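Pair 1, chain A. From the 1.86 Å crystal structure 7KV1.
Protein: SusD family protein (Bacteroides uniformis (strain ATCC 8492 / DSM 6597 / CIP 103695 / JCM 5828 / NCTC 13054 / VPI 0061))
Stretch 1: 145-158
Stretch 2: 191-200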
# COMPACT_ATOMS: atom_id res chain seq x y z
N GLU A 145 13.05 17.72 -9.92
CA GLU A 145 14.02 16.61 -9.94
C GLU A 145 13.72 15.64 -8.79
O GLU A 145 13.63 14.44 -9.03
CB GLU A 145 15.45 17.11 -9.73
CG GLU A 145 16.44 15.99 -9.71
CD GLU A 145 17.85 16.37 -9.35
OE1 GLU A 145 18.15 17.57 -9.30
OE2 GLU A 145 18.63 15.47 -9.11
N MET A 146 13.62 16.16 -7.57
CA MET A 146 13.47 15.31 -6.38
C MET A 146 12.08 14.67 -6.39
O MET A 146 11.97 13.53 -5.96
CB MET A 146 13.75 16.10 -5.11
CG MET A 146 15.24 16.40 -4.93
SD MET A 146 16.41 15.10 -5.47
CE MET A 146 17.97 15.99 -5.48
N GLN A 147 11.05 15.35 -6.90
CA GLN A 147 9.70 14.74 -7.02
C GLN A 147 9.78 13.56 -8.00
O GLN A 147 9.28 12.46 -7.69
CB GLN A 147 8.66 15.76 -7.46
CG GLN A 147 8.14 16.67 -6.35
CD GLN A 147 7.24 17.72 -6.95
OE1 GLN A 147 6.08 17.47 -7.25
NE2 GLN A 147 7.77 18.92 -7.11
N ALA A 148 10.43 13.75 -9.15
CA ALA A 148 10.54 12.68 -10.16
C ALA A 148 11.34 11.50 -9.56
O ALA A 148 10.95 10.33 -9.79
CB ALA A 148 11.18 13.20 -11.43
N ARG A 149 12.41 11.77 -8.82
CA ARG A 149 13.26 10.67 -8.30
C ARG A 149 12.50 9.87 -7.22
O ARG A 149 12.63 8.63 -7.17
CB ARG A 149 14.61 11.19 -7.86
CG ARG A 149 15.48 11.62 -9.04
CD ARG A 149 16.73 12.37 -8.63
NE ARG A 149 17.68 11.47 -8.02
CZ ARG A 149 18.77 11.86 -7.38
NH1 ARG A 149 19.09 13.15 -7.32
NH2 ARG A 149 19.58 10.96 -6.85
N LEU A 150 11.73 10.55 -6.39
CA LEU A 150 10.95 9.90 -5.31
C LEU A 150 9.83 9.05 -5.92
O LEU A 150 9.61 7.92 -5.43
CB LEU A 150 10.43 10.98 -4.37
CG LEU A 150 9.64 10.47 -3.16
CD1 LEU A 150 10.34 9.30 -2.48
CD2 LEU A 150 9.42 11.61 -2.18
N LEU A 151 9.16 9.54 -6.97
CA LEU A 151 8.13 8.76 -7.70
C LEU A 151 8.81 7.53 -8.29
O LEU A 151 8.26 6.43 -8.21
CB LEU A 151 7.49 9.60 -8.80
CG LEU A 151 6.40 10.55 -8.34
CD1 LEU A 151 6.10 11.55 -9.43
CD2 LEU A 151 5.13 9.79 -7.96
N ARG A 152 9.98 7.72 -8.87
CA ARG A 152 10.74 6.61 -9.48
C ARG A 152 11.05 5.55 -8.41
O ARG A 152 10.83 4.35 -8.69
CB ARG A 152 11.97 7.15 -10.21
CG ARG A 152 12.69 6.07 -10.98
CD ARG A 152 13.79 6.68 -11.86
NE ARG A 152 14.87 7.36 -11.12
CZ ARG A 152 15.90 7.99 -11.70
NH1 ARG A 152 15.99 8.03 -13.02
NH2 ARG A 152 16.84 8.54 -10.95
N VAL A 153 11.51 5.96 -7.23
CA VAL A 153 11.71 5.01 -6.08
C VAL A 153 10.39 4.31 -5.76
O VAL A 153 10.39 3.09 -5.53
CB VAL A 153 12.28 5.70 -4.83
CG1 VAL A 153 12.19 4.76 -3.61
CG2 VAL A 153 13.71 6.12 -5.08
N PHE A 154 9.30 5.08 -5.71
CA PHE A 154 7.95 4.56 -5.40
C PHE A 154 7.57 3.44 -6.37
O PHE A 154 7.14 2.35 -5.94
CB PHE A 154 6.92 5.67 -5.43
CG PHE A 154 5.55 5.14 -5.11
CD1 PHE A 154 5.19 4.92 -3.80
CD2 PHE A 154 4.68 4.81 -6.11
CE1 PHE A 154 3.94 4.41 -3.50
CE2 PHE A 154 3.43 4.30 -5.81
CZ PHE A 154 3.07 4.09 -4.51
N TYR A 155 7.70 3.70 -7.67
CA TYR A 155 7.37 2.70 -8.73
C TYR A 155 8.29 1.49 -8.59
O TYR A 155 7.79 0.37 -8.75
CB TYR A 155 7.46 3.34 -10.12
CG TYR A 155 6.39 4.37 -10.41
CD1 TYR A 155 5.04 4.05 -10.33
CD2 TYR A 155 6.74 5.66 -10.81
CE1 TYR A 155 4.06 4.98 -10.64
CE2 TYR A 155 5.77 6.61 -11.09
CZ TYR A 155 4.43 6.26 -11.03
OH TYR A 155 3.48 7.20 -11.30
N TYR A 156 9.61 1.68 -8.33
CA TYR A 156 10.54 0.55 -8.23
C TYR A 156 10.21 -0.24 -6.97
O TYR A 156 10.39 -1.48 -6.93
CB TYR A 156 12.00 1.00 -8.24
CG TYR A 156 12.60 1.00 -9.62
CD1 TYR A 156 12.73 -0.18 -10.33
CD2 TYR A 156 13.01 2.19 -10.22
CE1 TYR A 156 13.28 -0.20 -11.59
CE2 TYR A 156 13.58 2.18 -11.48
CZ TYR A 156 13.70 0.99 -12.18
OH TYR A 156 14.18 0.96 -13.46
N ASN A 157 9.77 0.48 -5.93
CA ASN A 157 9.48 -0.16 -4.62
C ASN A 157 8.33 -1.17 -4.81
O ASN A 157 8.36 -2.25 -4.20
CB ASN A 157 9.15 0.91 -3.58
CG ASN A 157 8.78 0.30 -2.25
OD1 ASN A 157 9.49 -0.58 -1.75
ND2 ASN A 157 7.65 0.76 -1.71
N MET A 158 7.33 -0.80 -5.60
CA MET A 158 6.19 -1.70 -5.94
C MET A 158 6.71 -2.93 -6.70
O MET A 158 6.41 -4.06 -6.28
CB MET A 158 5.15 -0.95 -6.77
CG MET A 158 3.82 -1.64 -6.83
SD MET A 158 2.62 -0.59 -7.68
CE MET A 158 2.50 0.79 -6.54
N GLU A 191 20.34 -0.52 -4.61
CA GLU A 191 20.18 0.63 -5.52
C GLU A 191 19.10 1.59 -5.04
O GLU A 191 19.36 2.82 -4.98
CB GLU A 191 19.73 0.16 -6.89
CG GLU A 191 20.84 -0.43 -7.67
CD GLU A 191 21.61 0.59 -8.45
OE1 GLU A 191 21.51 1.79 -8.10
OE2 GLU A 191 22.29 0.17 -9.39
N LEU A 192 17.91 1.08 -4.81
CA LEU A 192 16.74 1.92 -4.48
C LEU A 192 17.01 2.73 -3.21
O LEU A 192 16.67 3.92 -3.20
CB LEU A 192 15.50 1.06 -4.25
CG LEU A 192 14.67 0.73 -5.48
CD1 LEU A 192 13.30 0.25 -5.03
CD2 LEU A 192 14.57 1.95 -6.40
N ILE A 193 17.55 2.07 -2.20
CA ILE A 193 17.73 2.69 -0.85
C ILE A 193 18.86 3.73 -0.95
O ILE A 193 18.70 4.82 -0.33
CB ILE A 193 17.94 1.63 0.25
CG1 ILE A 193 17.57 2.19 1.62
CG2 ILE A 193 19.37 1.07 0.23
CD1 ILE A 193 16.07 2.50 1.78
N ALA A 194 19.87 3.51 -1.79
CA ALA A 194 20.93 4.51 -2.11
C ALA A 194 20.30 5.72 -2.80
O ALA A 194 20.57 6.84 -2.38
CB ALA A 194 22.06 3.94 -2.95
N GLU A 195 19.44 5.48 -3.78
CA GLU A 195 18.77 6.55 -4.55
C GLU A 195 17.90 7.36 -3.57
O GLU A 195 17.98 8.64 -3.57
CB GLU A 195 18.06 5.94 -5.77
CG GLU A 195 17.17 6.88 -6.57
CD GLU A 195 17.84 8.05 -7.30
OE1 GLU A 195 19.05 8.20 -7.18
OE2 GLU A 195 17.13 8.84 -7.95
N LEU A 196 17.16 6.69 -2.68
CA LEU A 196 16.24 7.38 -1.75
C LEU A 196 17.06 8.20 -0.74
O LEU A 196 16.68 9.32 -0.43
CB LEU A 196 15.35 6.34 -1.06
CG LEU A 196 14.28 6.90 -0.14
CD1 LEU A 196 13.49 8.00 -0.81
CD2 LEU A 196 13.38 5.77 0.36
N GLU A 197 18.16 7.65 -0.25
CA GLU A 197 19.09 8.39 0.64
C GLU A 197 19.58 9.68 -0.05
O GLU A 197 19.52 10.73 0.59
CB GLU A 197 20.20 7.44 1.07
CG GLU A 197 19.71 6.50 2.16
CD GLU A 197 20.74 5.53 2.67
OE1 GLU A 197 21.70 5.28 1.92
OE2 GLU A 197 20.57 4.98 3.79
N ALA A 198 19.99 9.62 -1.31
CA ALA A 198 20.38 10.84 -2.07
C ALA A 198 19.21 11.83 -2.14
O ALA A 198 19.42 13.05 -1.91
CB ALA A 198 20.91 10.48 -3.44
N VAL A 199 18.00 11.36 -2.40
CA VAL A 199 16.82 12.27 -2.45
C VAL A 199 16.62 12.91 -1.07
O VAL A 199 16.47 14.14 -0.98
CB VAL A 199 15.57 11.53 -2.96
CG1 VAL A 199 14.30 12.32 -2.71
CG2 VAL A 199 15.72 11.18 -4.43
N ILE A 200 16.59 12.11 -0.02
CA ILE A 200 16.33 12.61 1.37
C ILE A 200 17.45 13.59 1.80
O ILE A 200 17.13 14.70 2.33
CB ILE A 200 16.15 11.40 2.31
CG1 ILE A 200 14.81 10.73 2.05
CG2 ILE A 200 16.33 11.80 3.78
CD1 ILE A 200 14.63 9.38 2.73
O HOH W 1 14.77 7.60 -8.30

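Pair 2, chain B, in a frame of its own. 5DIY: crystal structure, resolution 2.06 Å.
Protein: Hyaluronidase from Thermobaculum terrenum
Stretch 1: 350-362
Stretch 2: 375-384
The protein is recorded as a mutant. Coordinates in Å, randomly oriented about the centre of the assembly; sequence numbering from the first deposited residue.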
# COMPACT_ATOMS: atom_id res chain seq x y z
N GLU B 350 -12.53 25.92 6.32
CA GLU B 350 -12.09 24.53 6.12
C GLU B 350 -13.26 23.56 5.94
O GLU B 350 -13.21 22.67 5.08
CB GLU B 350 -11.22 24.08 7.31
CG GLU B 350 -10.36 22.87 7.01
CD GLU B 350 -9.41 23.12 5.86
OE1 GLU B 350 -8.80 24.21 5.81
OE2 GLU B 350 -9.27 22.23 5.01
N ILE B 351 -14.31 23.75 6.73
CA ILE B 351 -15.53 22.95 6.58
C ILE B 351 -16.13 23.11 5.17
O ILE B 351 -16.44 22.11 4.52
CB ILE B 351 -16.57 23.30 7.66
CG1 ILE B 351 -16.08 22.81 9.04
CG2 ILE B 351 -17.94 22.69 7.35
CD1 ILE B 351 -16.70 23.54 10.22
N ILE B 352 -16.27 24.36 4.72
CA ILE B 352 -16.79 24.66 3.38
C ILE B 352 -15.95 23.95 2.32
O ILE B 352 -16.49 23.31 1.42
CB ILE B 352 -16.82 26.18 3.08
CG1 ILE B 352 -17.93 26.88 3.88
CG2 ILE B 352 -16.99 26.47 1.58
CD1 ILE B 352 -19.34 26.71 3.32
N SER B 353 -14.63 24.07 2.45
CA SER B 353 -13.67 23.44 1.53
C SER B 353 -13.87 21.92 1.44
O SER B 353 -13.89 21.35 0.35
CB SER B 353 -12.24 23.78 1.95
OG SER B 353 -11.28 23.29 1.04
N MET B 354 -14.08 21.29 2.60
CA MET B 354 -14.31 19.85 2.70
C MET B 354 -15.68 19.42 2.14
O MET B 354 -15.78 18.38 1.49
CB MET B 354 -14.16 19.36 4.16
CG MET B 354 -12.73 19.46 4.69
SD MET B 354 -12.51 19.02 6.43
CE MET B 354 -12.58 17.24 6.37
N GLN B 355 -16.72 20.22 2.41
CA GLN B 355 -18.06 19.99 1.84
C GLN B 355 -18.08 20.09 0.32
O GLN B 355 -18.65 19.23 -0.34
CB GLN B 355 -19.08 20.99 2.43
CG GLN B 355 -19.41 20.72 3.88
CD GLN B 355 -20.23 21.81 4.55
OE1 GLN B 355 -20.30 22.94 4.07
NE2 GLN B 355 -20.84 21.48 5.67
N THR B 356 -17.46 21.15 -0.20
CA THR B 356 -17.29 21.36 -1.64
C THR B 356 -16.55 20.19 -2.29
O THR B 356 -16.94 19.71 -3.36
CB THR B 356 -16.50 22.66 -1.90
OG1 THR B 356 -17.25 23.78 -1.42
CG2 THR B 356 -16.18 22.87 -3.39
N THR B 357 -15.46 19.77 -1.64
CA THR B 357 -14.65 18.64 -2.09
C THR B 357 -15.46 17.36 -2.15
O THR B 357 -15.44 16.67 -3.17
CB THR B 357 -13.44 18.45 -1.17
OG1 THR B 357 -12.59 19.59 -1.27
CG2 THR B 357 -12.64 17.20 -1.55
N TYR B 358 -16.16 17.03 -1.07
CA TYR B 358 -16.99 15.84 -1.06
C TYR B 358 -18.05 15.89 -2.15
O TYR B 358 -18.18 14.95 -2.93
CB TYR B 358 -17.68 15.63 0.29
CG TYR B 358 -18.73 14.55 0.23
CD1 TYR B 358 -18.38 13.21 0.34
CD2 TYR B 358 -20.08 14.86 0.00
CE1 TYR B 358 -19.33 12.20 0.26
CE2 TYR B 358 -21.05 13.87 -0.09
CZ TYR B 358 -20.67 12.54 0.04
OH TYR B 358 -21.60 11.55 -0.03
N SER B 359 -18.80 16.99 -2.19
CA SER B 359 -19.90 17.15 -3.16
C SER B 359 -19.43 16.96 -4.60
O SER B 359 -20.09 16.26 -5.37
CB SER B 359 -20.58 18.52 -2.98
OG SER B 359 -21.33 18.54 -1.77
N ARG B 360 -18.30 17.57 -4.94
CA ARG B 360 -17.67 17.44 -6.26
C ARG B 360 -17.37 15.97 -6.61
O ARG B 360 -17.80 15.47 -7.65
CB ARG B 360 -16.37 18.27 -6.28
CG ARG B 360 -15.46 18.09 -7.50
CD ARG B 360 -16.07 18.60 -8.78
NE ARG B 360 -16.25 20.06 -8.78
CZ ARG B 360 -16.50 20.80 -9.86
NH1 ARG B 360 -16.60 20.27 -11.08
NH2 ARG B 360 -16.66 22.12 -9.71
N LEU B 361 -16.64 15.30 -5.72
CA LEU B 361 -16.19 13.92 -5.97
C LEU B 361 -17.35 12.92 -5.92
O LEU B 361 -17.36 11.95 -6.68
CB LEU B 361 -15.07 13.51 -5.00
CG LEU B 361 -13.82 14.39 -4.97
CD1 LEU B 361 -12.88 13.95 -3.85
CD2 LEU B 361 -13.08 14.43 -6.30
N SER B 362 -18.33 13.18 -5.04
CA SER B 362 -19.56 12.37 -4.96
C SER B 362 -20.39 12.38 -6.26
O SER B 362 -21.13 11.44 -6.52
CB SER B 362 -20.47 12.86 -3.82
OG SER B 362 -21.12 14.08 -4.15
N TRP B 375 -14.13 5.74 1.87
CA TRP B 375 -13.32 6.84 2.35
C TRP B 375 -14.07 8.16 2.19
O TRP B 375 -14.01 9.00 3.08
CB TRP B 375 -11.95 6.87 1.64
CG TRP B 375 -11.04 5.77 2.10
CD1 TRP B 375 -10.14 5.83 3.13
CD2 TRP B 375 -10.95 4.44 1.57
NE1 TRP B 375 -9.50 4.62 3.26
CE2 TRP B 375 -9.98 3.75 2.32
CE3 TRP B 375 -11.59 3.77 0.52
CZ2 TRP B 375 -9.62 2.42 2.05
CZ3 TRP B 375 -11.24 2.44 0.26
CH2 TRP B 375 -10.27 1.79 1.03
N LEU B 376 -14.77 8.33 1.07
CA LEU B 376 -15.63 9.51 0.86
C LEU B 376 -16.75 9.62 1.90
O LEU B 376 -17.01 10.71 2.41
CB LEU B 376 -16.25 9.50 -0.54
CG LEU B 376 -15.34 9.75 -1.74
CD1 LEU B 376 -16.08 9.44 -3.04
CD2 LEU B 376 -14.83 11.19 -1.76
N GLU B 377 -17.40 8.50 2.21
CA GLU B 377 -18.48 8.47 3.19
C GLU B 377 -18.02 8.91 4.58
O GLU B 377 -18.64 9.78 5.20
CB GLU B 377 -19.11 7.07 3.28
CG GLU B 377 -20.00 6.72 2.10
CD GLU B 377 -20.49 5.28 2.11
OE1 GLU B 377 -20.13 4.51 3.03
OE2 GLU B 377 -21.25 4.90 1.19
N GLU B 378 -16.93 8.32 5.05
CA GLU B 378 -16.37 8.69 6.36
C GLU B 378 -15.74 10.09 6.36
O GLU B 378 -15.78 10.76 7.39
CB GLU B 378 -15.41 7.61 6.87
CG GLU B 378 -16.18 6.50 7.58
CD GLU B 378 -15.41 5.21 7.79
OE1 GLU B 378 -14.16 5.21 7.80
OE2 GLU B 378 -16.07 4.18 7.98
N TYR B 379 -15.22 10.54 5.22
CA TYR B 379 -14.78 11.94 5.06
C TYR B 379 -15.92 12.93 5.31
O TYR B 379 -15.75 13.89 6.08
CB TYR B 379 -14.20 12.14 3.66
CG TYR B 379 -13.56 13.48 3.37
CD1 TYR B 379 -12.29 13.77 3.83
CD2 TYR B 379 -14.21 14.43 2.58
CE1 TYR B 379 -11.68 14.98 3.53
CE2 TYR B 379 -13.61 15.65 2.28
CZ TYR B 379 -12.34 15.92 2.76
OH TYR B 379 -11.73 17.11 2.47
N LYS B 380 -17.07 12.70 4.68
CA LYS B 380 -18.26 13.53 4.93
C LYS B 380 -18.68 13.50 6.40
O LYS B 380 -18.99 14.54 6.97
CB LYS B 380 -19.45 13.15 4.03
CG LYS B 380 -20.76 13.81 4.46
CD LYS B 380 -21.73 14.07 3.33
CE LYS B 380 -22.92 14.88 3.82
NZ LYS B 380 -23.67 14.18 4.90
N LEU B 381 -18.71 12.31 6.99
CA LEU B 381 -19.05 12.20 8.42
C LEU B 381 -18.14 13.07 9.30
O LEU B 381 -18.63 13.84 10.13
CB LEU B 381 -19.02 10.73 8.88
CG LEU B 381 -20.33 9.91 8.90
CD1 LEU B 381 -21.38 10.38 7.89
CD2 LEU B 381 -20.04 8.42 8.72
N TRP B 382 -16.82 12.98 9.11
CA TRP B 382 -15.88 13.81 9.89
C TRP B 382 -16.17 15.30 9.69
O TRP B 382 -16.08 16.09 10.62
CB TRP B 382 -14.42 13.51 9.55
CG TRP B 382 -13.85 12.23 10.12
CD1 TRP B 382 -13.29 11.20 9.42
CD2 TRP B 382 -13.75 11.87 11.51
NE1 TRP B 382 -12.87 10.21 10.27
CE2 TRP B 382 -13.13 10.60 11.56
CE3 TRP B 382 -14.13 12.49 12.70
CZ2 TRP B 382 -12.89 9.93 12.77
CZ3 TRP B 382 -13.89 11.83 13.90
CH2 TRP B 382 -13.27 10.56 13.93
N THR B 383 -16.54 15.66 8.46
CA THR B 383 -16.94 17.03 8.11
C THR B 383 -18.22 17.47 8.83
O THR B 383 -18.28 18.59 9.34
CB THR B 383 -17.13 17.17 6.58
OG1 THR B 383 -16.01 16.58 5.90
CG2 THR B 383 -17.27 18.64 6.17
N ASP B 384 -19.22 16.59 8.88
CA ASP B 384 -20.45 16.84 9.65
C ASP B 384 -20.14 17.12 11.11
O ASP B 384 -20.75 18.00 11.73
CB ASP B 384 -21.43 15.64 9.59
CG ASP B 384 -22.05 15.42 8.21
OD1 ASP B 384 -22.16 16.36 7.41
OD2 ASP B 384 -22.44 14.27 7.94
O HOH W 2 -16.88 16.52 3.36

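Pair 1 and pair 2 each bring two helices together in a nearly antiparallel arrangement. The angle between the N-to-C directions is 154° in both, and the axes approach to 9.8 Å in pair 1 and 9.9 Å in pair 2. Fourteen central residues superpose with an RMSD of 0.3 Å, and the buried surfaces, 578 and 587 Å², are almost equal. The same backbone frame is nevertheless filled with very different chemistry.

The sharpest difference lies where Arg A149 matches Met B354 and Glu A195 matches Tyr B379. In pair 1 this is a charged site. Arg A149 NE donates to Glu A195 OE2 at 2.7 Å and Arg A149 NH2 to Glu A195 OE1 at 2.8 Å, both nearly linear, so the carboxylate meets the guanidinium edge in a two-pronged salt bridge. Arg A152 adds a second bridge, its NH2 lying 3.0 Å from Glu A195 OE2. Water 1 completes the cluster, donating to Glu A195 OE2 (2.7 Å) and to Arg A149 O (2.6 Å) while accepting from Arg A152 NE (2.8 Å). In pair 2 no direct hydrogen bond crosses the interface. The site is filled by bulk instead: Met B354 CE packs 3.7 Å from Tyr B379 CE1, and the Tyr B379 hydroxyl reaches the methionine side chain, with Tyr B379 OH 3.4 Å from Met B354 CG. Thr B357, the counterpart of Arg A152, only touches this tyrosine, its CG2 4.1 Å from Tyr B379 OH.

Val A153 and Tyr B358 also coincide. The valine lies among aliphatic groups, with CG2 3.8 Å from Glu A195 CG and CG1 4.3 Å from Leu A196 CD2. The larger Tyr B358 packs against Lys B380, the match of Leu A196; Lys B380 CD sits over the ring face, 3.8 Å from the Tyr B358 ring centroid. The lysine's end leads away, and its NZ forms a salt bridge with Asp B384 OD2 at 3.3 Å within its own helix.

One matched position holds leucine in both pairs, Leu A192 and Leu B376. Leu A192 CD2 packs 3.3 Å from Tyr A156 CB; Leu B376 CD2 lies 4.0 Å from CD1 of Leu B361, the match of Tyr A156. Near the other end, Val A199 CG2 covers one face of the Arg A149 guanidinium and approaches Arg A149 CB to 3.6 Å. Its counterpart, Thr B383, turns OG1 to Tyr B379 O (2.7 Å) within its helix, and water 2 links Thr B383 OG1 (2.7 Å) weakly to Met B354 O (2.9 Å).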